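Local structure of copper chaperone CopZ (Staphylococcus aureus, 6FF2) at residues 9-14 against 33-38; 22-27 against 54-59; 5-10 against 39-44. The protein sequesters and carries Cu(+) inside the cell and delivers it to the copper-exporting P-type ATPase CopA. One frame throughout, in Å; residues are numbered along the deposited sequence.

Contact 1. Residues 9-14 against 33-38. With CU1 (copper (I) ion), chain C; CU1 (copper (I) ion), chain G; CU1 (copper (I) ion), chain D.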
loop_
_atom_site.group_PDB
_atom_site.type_symbol
_atom_site.label_atom_id
_atom_site.label_comp_id
_atom_site.label_asym_id
_atom_site.label_seq_id
_atom_site.Cartn_x
_atom_site.Cartn_y
_atom_site.Cartn_z
ATOM N N GLU A 9 12.935 6.056 -2.223
ATOM C CA GLU A 9 12.104 6.950 -1.383
ATOM C C GLU A 9 10.641 6.758 -1.704
ATOM O O GLU A 9 10.256 6.587 -2.878
ATOM C CB GLU A 9 12.473 8.438 -1.625
ATOM C CG GLU A 9 13.835 8.737 -1.070
ATOM C CD GLU A 9 14.283 10.173 -1.261
ATOM O OE1 GLU A 9 13.596 10.992 -1.906
ATOM O OE2 GLU A 9 15.373 10.463 -0.754
ATOM N N GLY A 10 9.830 6.851 -0.648
ATOM C CA GLY A 10 8.359 6.813 -0.815
ATOM C C GLY A 10 7.723 5.512 -0.341
ATOM O O GLY A 10 6.505 5.417 -0.314
ATOM N N MET A 11 8.519 4.500 0.019
ATOM C CA MET A 11 7.927 3.212 0.423
ATOM C C MET A 11 7.547 3.348 1.885
ATOM O O MET A 11 8.410 3.480 2.742
ATOM C CB MET A 11 8.884 2.036 0.207
ATOM C CG MET A 11 9.343 1.925 -1.228
ATOM S SD MET A 11 10.421 0.491 -1.432
ATOM C CE MET A 11 11.756 0.910 -0.326
ATOM N N SER A 12 6.244 3.317 2.190
ATOM C CA SER A 12 5.826 3.642 3.569
ATOM C C SER A 12 5.268 2.518 4.359
ATOM O O SER A 12 5.026 2.720 5.530
ATOM C CB SER A 12 4.776 4.760 3.552
ATOM O OG SER A 12 3.685 4.363 2.775
ATOM N N CYS A 13 4.973 1.395 3.750
ATOM C CA CYS A 13 4.249 0.307 4.421
ATOM C C CYS A 13 4.424 -1.003 3.689
ATOM O O CYS A 13 5.041 -1.066 2.631
ATOM C CB CYS A 13 2.714 0.600 4.496
ATOM S SG CYS A 13 1.834 0.444 2.923
ATOM N N GLY A 14 3.900 -2.077 4.278
ATOM C CA GLY A 14 3.932 -3.400 3.669
ATOM C C GLY A 14 3.328 -3.527 2.280
ATOM O O GLY A 14 3.790 -4.329 1.494
ATOM N N ALA A 33 14.004 -10.022 -4.807
ATOM C CA ALA A 33 14.092 -8.644 -4.386
ATOM C C ALA A 33 13.643 -8.565 -2.923
ATOM O O ALA A 33 12.614 -9.190 -2.570
ATOM C CB ALA A 33 13.203 -7.765 -5.263
ATOM N N ASP A 34 14.359 -7.796 -2.111
ATOM C CA ASP A 34 14.059 -7.669 -0.651
ATOM C C ASP A 34 14.123 -6.200 -0.266
ATOM O O ASP A 34 15.189 -5.575 -0.257
ATOM C CB ASP A 34 15.095 -8.519 0.093
ATOM C CG ASP A 34 14.949 -8.464 1.592
ATOM O OD1 ASP A 34 13.874 -8.168 2.098
ATOM O OD2 ASP A 34 15.928 -8.767 2.275
ATOM N N VAL A 35 12.944 -5.637 0.011
ATOM C CA VAL A 35 12.789 -4.276 0.480
ATOM C C VAL A 35 13.004 -4.213 1.982
ATOM O O VAL A 35 12.356 -4.961 2.744
ATOM C CB VAL A 35 11.382 -3.741 0.175
ATOM C CG1 VAL A 35 11.147 -2.412 0.934
ATOM C CG2 VAL A 35 11.187 -3.641 -1.368
ATOM N N ASN A 36 13.857 -3.313 2.416
ATOM C CA ASN A 36 13.956 -2.938 3.842
ATOM C C ASN A 36 13.232 -1.624 4.027
ATOM O O ASN A 36 13.731 -0.576 3.666
ATOM C CB ASN A 36 15.407 -2.819 4.296
ATOM C CG ASN A 36 15.564 -2.430 5.731
ATOM O OD1 ASN A 36 14.641 -1.975 6.358
ATOM N ND2 ASN A 36 16.762 -2.562 6.245
ATOM N N LEU A 37 12.037 -1.679 4.606
ATOM C CA LEU A 37 11.220 -0.463 4.753
ATOM C C LEU A 37 11.833 0.533 5.703
ATOM O O LEU A 37 11.586 1.729 5.584
ATOM C CB LEU A 37 9.803 -0.820 5.243
ATOM C CG LEU A 37 8.906 -1.440 4.193
ATOM C CD1 LEU A 37 7.629 -1.898 4.882
ATOM C CD2 LEU A 37 8.594 -0.488 3.049
ATOM N N GLU A 38 12.656 0.039 6.625
ATOM C CA GLU A 38 13.228 0.893 7.688
ATOM C C GLU A 38 14.310 1.819 7.136
ATOM O O GLU A 38 14.455 2.909 7.629
ATOM C CB GLU A 38 13.819 0.080 8.821
ATOM C CG GLU A 38 12.888 -0.901 9.520
ATOM C CD GLU A 38 13.566 -1.559 10.719
ATOM O OE1 GLU A 38 14.815 -1.769 10.667
ATOM O OE2 GLU A 38 12.852 -1.858 11.711
HETATM CU CU CU1 C . 2.614 1.847 1.434
HETATM CU CU CU1 G . 0.266 2.403 2.553
HETATM CU CU CU1 D . -0.416 0.032 3.259
HETATM O O HOH W 1 11.088 2.665 3.126
#
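M11 reaches over V35 with the end of its side chain, CE lying 3.6 Å from V35 CG1 and SD close behind. The contact sets the metal-binding loop of a heavy-metal-associated (HMA) domain, whose CxxC motif comprises C13 and C16, against the edge strand 30-36 and the turn after it. In M11 the chain runs extended to SD and then bends, chi3 -61°, which turns the methyl onto the valine. V20 and C16 of helix 14-25, V42 and Y65 also touch this methionine, so its side chain packs between the loop, helix 14-25 and the sheet. L37 covers the loop further along: its CD2 packs on M11 CB at 3.8 Å, while CD1 sits 3.5 Å from C13 O, so the leucine fork lies against the last loop carbonyl before the helix. No direct hydrogen bond joins the two segments. A water bridges them instead, donating to M11 O at 2.8 Å and to L37 O at 2.7 Å.

C13 occupies the N-cap position of helix 14-25; its CB points away from residues 33-38, and SG binds copper. Three copper (I) ions share its sulfur; H15, C16 and cysteines of the second subunit supply further ligands, and S12 OG hydrogen-bonds with S12 OG of the second subunit. From C13 SG the three coppers lie at 2.2 Å (chain C), 2.3 Å (chain D) and 2.5 Å (chain G).

Contact 2. Residues 22-27 against 54-59. With MG (magnesium ion), chain E.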
loop_
_atom_site.group_PDB
_atom_site.type_symbol
_atom_site.label_atom_id
_atom_site.label_comp_id
_atom_site.label_asym_id
_atom_site.label_seq_id
_atom_site.Cartn_x
_atom_site.Cartn_y
_atom_site.Cartn_z
ATOM N N SER A 22 7.160 -7.274 -6.205
ATOM C CA SER A 22 6.510 -7.890 -7.346
ATOM C C SER A 22 6.954 -7.331 -8.657
ATOM O O SER A 22 7.177 -8.075 -9.601
ATOM C CB SER A 22 4.991 -7.771 -7.281
ATOM O OG SER A 22 4.594 -8.666 -6.290
ATOM N N ALA A 23 7.078 -6.015 -8.741
ATOM C CA ALA A 23 7.491 -5.375 -10.000
ATOM C C ALA A 23 8.895 -5.828 -10.402
ATOM O O ALA A 23 9.154 -6.130 -11.545
ATOM C CB ALA A 23 7.467 -3.868 -9.836
ATOM N N LEU A 24 9.765 -5.916 -9.411
ATOM C CA LEU A 24 11.138 -6.366 -9.682
ATOM C C LEU A 24 11.199 -7.817 -10.083
ATOM O O LEU A 24 11.893 -8.153 -11.002
ATOM C CB LEU A 24 12.050 -6.056 -8.500
ATOM C CG LEU A 24 12.334 -4.545 -8.259
ATOM C CD1 LEU A 24 12.913 -4.274 -6.862
ATOM C CD2 LEU A 24 13.288 -4.024 -9.355
ATOM N N ASN A 25 10.492 -8.687 -9.350
ATOM C CA ASN A 25 10.467 -10.113 -9.694
ATOM C C ASN A 25 9.803 -10.453 -11.021
ATOM O O ASN A 25 10.024 -11.550 -11.566
ATOM C CB ASN A 25 9.857 -10.907 -8.544
ATOM C CG ASN A 25 10.824 -11.113 -7.422
ATOM O OD1 ASN A 25 11.905 -11.670 -7.629
ATOM N ND2 ASN A 25 10.436 -10.733 -6.214
ATOM N N ASN A 26 9.002 -9.565 -11.567
ATOM C CA ASN A 26 8.453 -9.730 -12.907
ATOM C C ASN A 26 9.467 -9.632 -14.008
ATOM O O ASN A 26 9.166 -10.030 -15.104
ATOM C CB ASN A 26 7.389 -8.659 -13.204
ATOM C CG ASN A 26 6.597 -8.982 -14.445
ATOM O OD1 ASN A 26 5.987 -10.066 -14.524
ATOM N ND2 ASN A 26 6.639 -8.093 -15.441
ATOM N N ILE A 27 10.641 -9.033 -13.740
ATOM C CA ILE A 27 11.643 -8.856 -14.758
ATOM C C ILE A 27 12.411 -10.155 -14.937
ATOM O O ILE A 27 12.959 -10.676 -13.951
ATOM C CB ILE A 27 12.622 -7.727 -14.434
ATOM C CG1 ILE A 27 11.901 -6.405 -14.036
ATOM C CG2 ILE A 27 13.596 -7.553 -15.588
ATOM C CD1 ILE A 27 12.801 -5.329 -13.411
ATOM N N SER A 54 19.126 -0.281 -14.945
ATOM C CA SER A 54 18.142 0.655 -15.511
ATOM C C SER A 54 16.719 0.077 -15.545
ATOM O O SER A 54 15.741 0.796 -15.309
ATOM C CB SER A 54 18.674 1.061 -16.891
ATOM O OG SER A 54 18.736 -0.058 -17.802
ATOM N N GLN A 55 16.567 -1.205 -15.853
ATOM C CA GLN A 55 15.281 -1.866 -15.879
ATOM C C GLN A 55 14.688 -1.925 -14.449
ATOM O O GLN A 55 13.474 -1.799 -14.259
ATOM C CB GLN A 55 15.409 -3.261 -16.465
ATOM C CG GLN A 55 15.763 -3.321 -17.949
ATOM C CD GLN A 55 16.094 -4.736 -18.327
ATOM O OE1 GLN A 55 17.303 -5.072 -18.419
ATOM N NE2 GLN A 55 15.077 -5.595 -18.468
ATOM N N MET A 56 15.522 -2.162 -13.439
ATOM C CA MET A 56 15.043 -2.184 -12.069
ATOM C C MET A 56 14.546 -0.819 -11.621
ATOM O O MET A 56 13.489 -0.707 -10.983
ATOM C CB MET A 56 16.180 -2.651 -11.138
ATOM C CG MET A 56 16.768 -4.033 -11.480
ATOM S SD MET A 56 18.227 -4.293 -10.468
ATOM C CE MET A 56 19.051 -5.596 -11.443
ATOM N N LYS A 57 15.343 0.211 -11.893
ATOM C CA LYS A 57 14.953 1.578 -11.545
ATOM C C LYS A 57 13.640 1.918 -12.213
ATOM O O LYS A 57 12.776 2.555 -11.579
ATOM C CB LYS A 57 16.049 2.570 -11.930
ATOM C CG LYS A 57 17.291 2.421 -11.074
ATOM C CD LYS A 57 18.400 3.368 -11.495
ATOM C CE LYS A 57 19.539 3.229 -10.537
ATOM N NZ LYS A 57 20.329 4.456 -10.412
ATOM N N ASP A 58 13.503 1.576 -13.497
ATOM C CA ASP A 58 12.243 1.932 -14.176
ATOM C C ASP A 58 11.071 1.236 -13.558
ATOM O O ASP A 58 9.983 1.826 -13.449
ATOM C CB ASP A 58 12.317 1.572 -15.658
ATOM C CG ASP A 58 13.100 2.535 -16.457
ATOM O OD1 ASP A 58 13.540 3.597 -15.942
ATOM O OD2 ASP A 58 13.320 2.172 -17.655
ATOM N N ALA A 59 11.239 -0.038 -13.188
ATOM C CA ALA A 59 10.139 -0.803 -12.606
ATOM C C ALA A 59 9.693 -0.183 -11.291
ATOM O O ALA A 59 8.482 -0.162 -10.976
ATOM C CB ALA A 59 10.534 -2.255 -12.404
HETATM MG MG MG E . 10.531 -13.523 -11.451
HETATM O O HOH W 2 12.051 -13.270 -9.733
HETATM O O HOH W 3 12.028 -12.945 -12.817
HETATM O O HOH W 4 11.501 -15.218 -11.663
HETATM O O HOH W 5 9.236 -13.954 -9.942
#
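The helical layer of the domain closes where the C-terminal part of helix 14-25 meets helix 53-62, and the packing is mainly apolar, with no hydrogen bond between the two segments. Small residues let the backbones draw near: A23 CB faces A59 CB at 4.3 Å, and the two CA atoms are 5.9 Å apart. L24 then crosses M56 at about a right angle, pressing CD2 on M56 CB at 3.7 Å, while the methionine's outer end leads off toward V44 and Y46 of the sheet.

I27 supplies the third point of contact. With CD1 anti to CA, chi2 167°, its tip extends to A59 CB at 4.0 Å and lies 3.7 Å from Q55 O. Its other branch, CG2, is 3.8 Å from Q55 NE2; the amide oxygen of that glutamine accepts from the backbone N of A52.

On the far side of the turn a magnesium ion binds N25 O at 2.0 Å and four waters, of which one hydrogen-bonds with N25 OD1 and another donates to I27 O. Two helices packed side by side over one face of an antiparallel sheet are the hallmark of the ferredoxin-like βαββαβ fold of HMA domains.

Contact 3. Residues 5-10 against 39-44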
loop_
_atom_site.group_PDB
_atom_site.type_symbol
_atom_site.label_atom_id
_atom_site.label_comp_id
_atom_site.label_asym_id
_atom_site.label_seq_id
_atom_site.Cartn_x
_atom_site.Cartn_y
_atom_site.Cartn_z
ATOM N N ILE A 5 21.918 -2.909 -4.816
ATOM C CA ILE A 5 21.168 -2.230 -3.775
ATOM C C ILE A 5 20.668 -0.899 -4.305
ATOM O O ILE A 5 21.479 -0.036 -4.642
ATOM C CB ILE A 5 21.992 -2.104 -2.497
ATOM C CG1 ILE A 5 22.416 -3.531 -1.998
ATOM C CG2 ILE A 5 21.197 -1.374 -1.436
ATOM C CD1 ILE A 5 23.393 -3.489 -0.883
ATOM N N LEU A 6 19.340 -0.726 -4.382
ATOM C CA LEU A 6 18.726 0.531 -4.787
ATOM C C LEU A 6 18.317 1.273 -3.537
ATOM O O LEU A 6 17.848 0.645 -2.559
ATOM C CB LEU A 6 17.594 0.366 -5.772
ATOM C CG LEU A 6 18.005 -0.340 -7.067
ATOM C CD1 LEU A 6 17.583 -1.785 -6.999
ATOM C CD2 LEU A 6 17.412 0.328 -8.309
ATOM N N ASN A 7 18.446 2.592 -3.562
ATOM C CA ASN A 7 17.936 3.446 -2.475
ATOM C C ASN A 7 16.636 4.091 -2.971
ATOM O O ASN A 7 16.648 4.775 -3.948
ATOM C CB ASN A 7 18.921 4.481 -2.114
ATOM C CG ASN A 7 19.942 3.935 -1.247
ATOM O OD1 ASN A 7 21.071 3.822 -1.677
ATOM N ND2 ASN A 7 19.584 3.639 0.017
ATOM N N VAL A 8 15.524 3.798 -2.291
ATOM C CA VAL A 8 14.198 4.134 -2.783
ATOM C C VAL A 8 13.524 4.962 -1.746
ATOM O O VAL A 8 13.585 4.637 -0.558
ATOM C CB VAL A 8 13.367 2.878 -3.094
ATOM C CG1 VAL A 8 11.989 3.252 -3.605
ATOM C CG2 VAL A 8 14.039 1.981 -4.127
ATOM N N GLU A 9 12.935 6.056 -2.223
ATOM C CA GLU A 9 12.104 6.950 -1.383
ATOM C C GLU A 9 10.641 6.758 -1.704
ATOM O O GLU A 9 10.256 6.587 -2.878
ATOM C CB GLU A 9 12.473 8.438 -1.625
ATOM C CG GLU A 9 13.835 8.737 -1.070
ATOM C CD GLU A 9 14.283 10.173 -1.261
ATOM O OE1 GLU A 9 13.596 10.992 -1.906
ATOM O OE2 GLU A 9 15.373 10.463 -0.754
ATOM N N GLY A 10 9.830 6.851 -0.648
ATOM C CA GLY A 10 8.359 6.813 -0.815
ATOM C C GLY A 10 7.723 5.512 -0.341
ATOM O O GLY A 10 6.505 5.417 -0.314
ATOM N N ASN A 39 15.029 1.404 6.085
ATOM C CA ASN A 39 16.024 2.312 5.491
ATOM C C ASN A 39 15.855 2.616 4.027
ATOM O O ASN A 39 16.627 3.377 3.479
ATOM C CB ASN A 39 17.466 1.827 5.742
ATOM C CG ASN A 39 17.754 0.445 5.151
ATOM O OD1 ASN A 39 16.973 -0.068 4.352
ATOM N ND2 ASN A 39 18.925 -0.141 5.513
ATOM N N GLY A 40 14.820 2.096 3.391
ATOM C CA GLY A 40 14.570 2.320 1.980
ATOM C C GLY A 40 15.466 1.566 1.019
ATOM O O GLY A 40 15.394 1.782 -0.225
ATOM N N GLN A 41 16.294 0.672 1.539
ATOM C CA GLN A 41 17.182 -0.093 0.670
ATOM C C GLN A 41 16.463 -1.269 0.075
ATOM O O GLN A 41 15.829 -2.061 0.803
ATOM C CB GLN A 41 18.433 -0.577 1.413
ATOM C CG GLN A 41 19.409 0.547 1.746
ATOM C CD GLN A 41 20.757 0.020 2.057
ATOM O OE1 GLN A 41 20.936 -1.161 2.426
ATOM N NE2 GLN A 41 21.714 0.825 1.837
ATOM N N VAL A 42 16.643 -1.449 -1.220
ATOM C CA VAL A 42 16.115 -2.612 -1.872
ATOM C C VAL A 42 17.234 -3.480 -2.478
ATOM O O VAL A 42 17.972 -2.972 -3.300
ATOM C CB VAL A 42 15.142 -2.184 -2.981
ATOM C CG1 VAL A 42 14.462 -3.422 -3.582
ATOM C CG2 VAL A 42 14.121 -1.170 -2.412
ATOM N N SER A 43 17.373 -4.693 -1.985
ATOM C CA SER A 43 18.414 -5.601 -2.434
ATOM C C SER A 43 17.863 -6.513 -3.495
ATOM O O SER A 43 16.935 -7.280 -3.247
ATOM C CB SER A 43 18.994 -6.399 -1.292
ATOM O OG SER A 43 19.962 -7.352 -1.780
ATOM N N VAL A 44 18.503 -6.532 -4.673
ATOM C CA VAL A 44 18.037 -7.344 -5.810
ATOM C C VAL A 44 19.165 -8.305 -6.167
ATOM O O VAL A 44 20.321 -7.889 -6.316
ATOM C CB VAL A 44 17.731 -6.435 -6.993
ATOM C CG1 VAL A 44 17.284 -7.247 -8.169
ATOM C CG2 VAL A 44 16.700 -5.375 -6.654
#
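N39 begins the segment by folding its side chain back in an Asx turn, OD1 accepting from Q41 N at 3.0 Å with the donor well above the carbonyl plane. G40, at positive phi, comes next and offers its carbonyl to the neighbouring strand: V8 N donates to G40 O at 2.9 Å. The glycine also makes a CA-H...O contact, G40 CA to V8 O at 3.6 Å.

Q41 opens the regular pairing, opposite N7 in a non-hydrogen-bonded pair. Their side chains lie alongside each other, pointing the same way, with N7 ND2 3.5 Å from Q41 CG and the amide planes turned 56° apart. I5 crosses the same glutamine obliquely, laying CG2 on Q41 CD at 3.8 Å.

V42 pairs with L6 through two nearly straight backbone bonds, L6 N to V42 O and V42 N to L6 O, each 2.8 Å. This joins strands 3-9 and 41-46 antiparallel at the centre of the four-stranded sheet of the HMA fold. The V42 side chain faces the helices. Its CG1 is anti to the backbone N, chi1 -174°, while CG2, anti to the carbonyl carbon, is the branch that meets V8 CG2 at 3.6 Å.

S43 stands opposite I5, on the sheet face bearing Q41, and its OG bonds to Q3. V44 returns to the helix-covered face, where CG2 touches L6 CD1 at 3.7 Å.

In the fold
In this small βαββαβ domain three contacts sample the loop, the helical layer and the sheet. Contacts 1 and 3 share E9 and G10, their centres about 7 Å apart, and adjoin through the pairing of strands 30-36 and 41-46. Contact 2 lies across the chain's centre, about 15 Å from contact 1 and 12 Å from contact 3. Along the chain come 5-10 and 9-14, then 22-27, 33-38, 39-44 and 54-59, so contact 2 interleaves with both others. L24 bridges the layers, touching A33 of contact 1 and both V42 and V44 of contact 3. The copper loop thus projects from one end of a continuous hydrophobic core, with magnesium near the other.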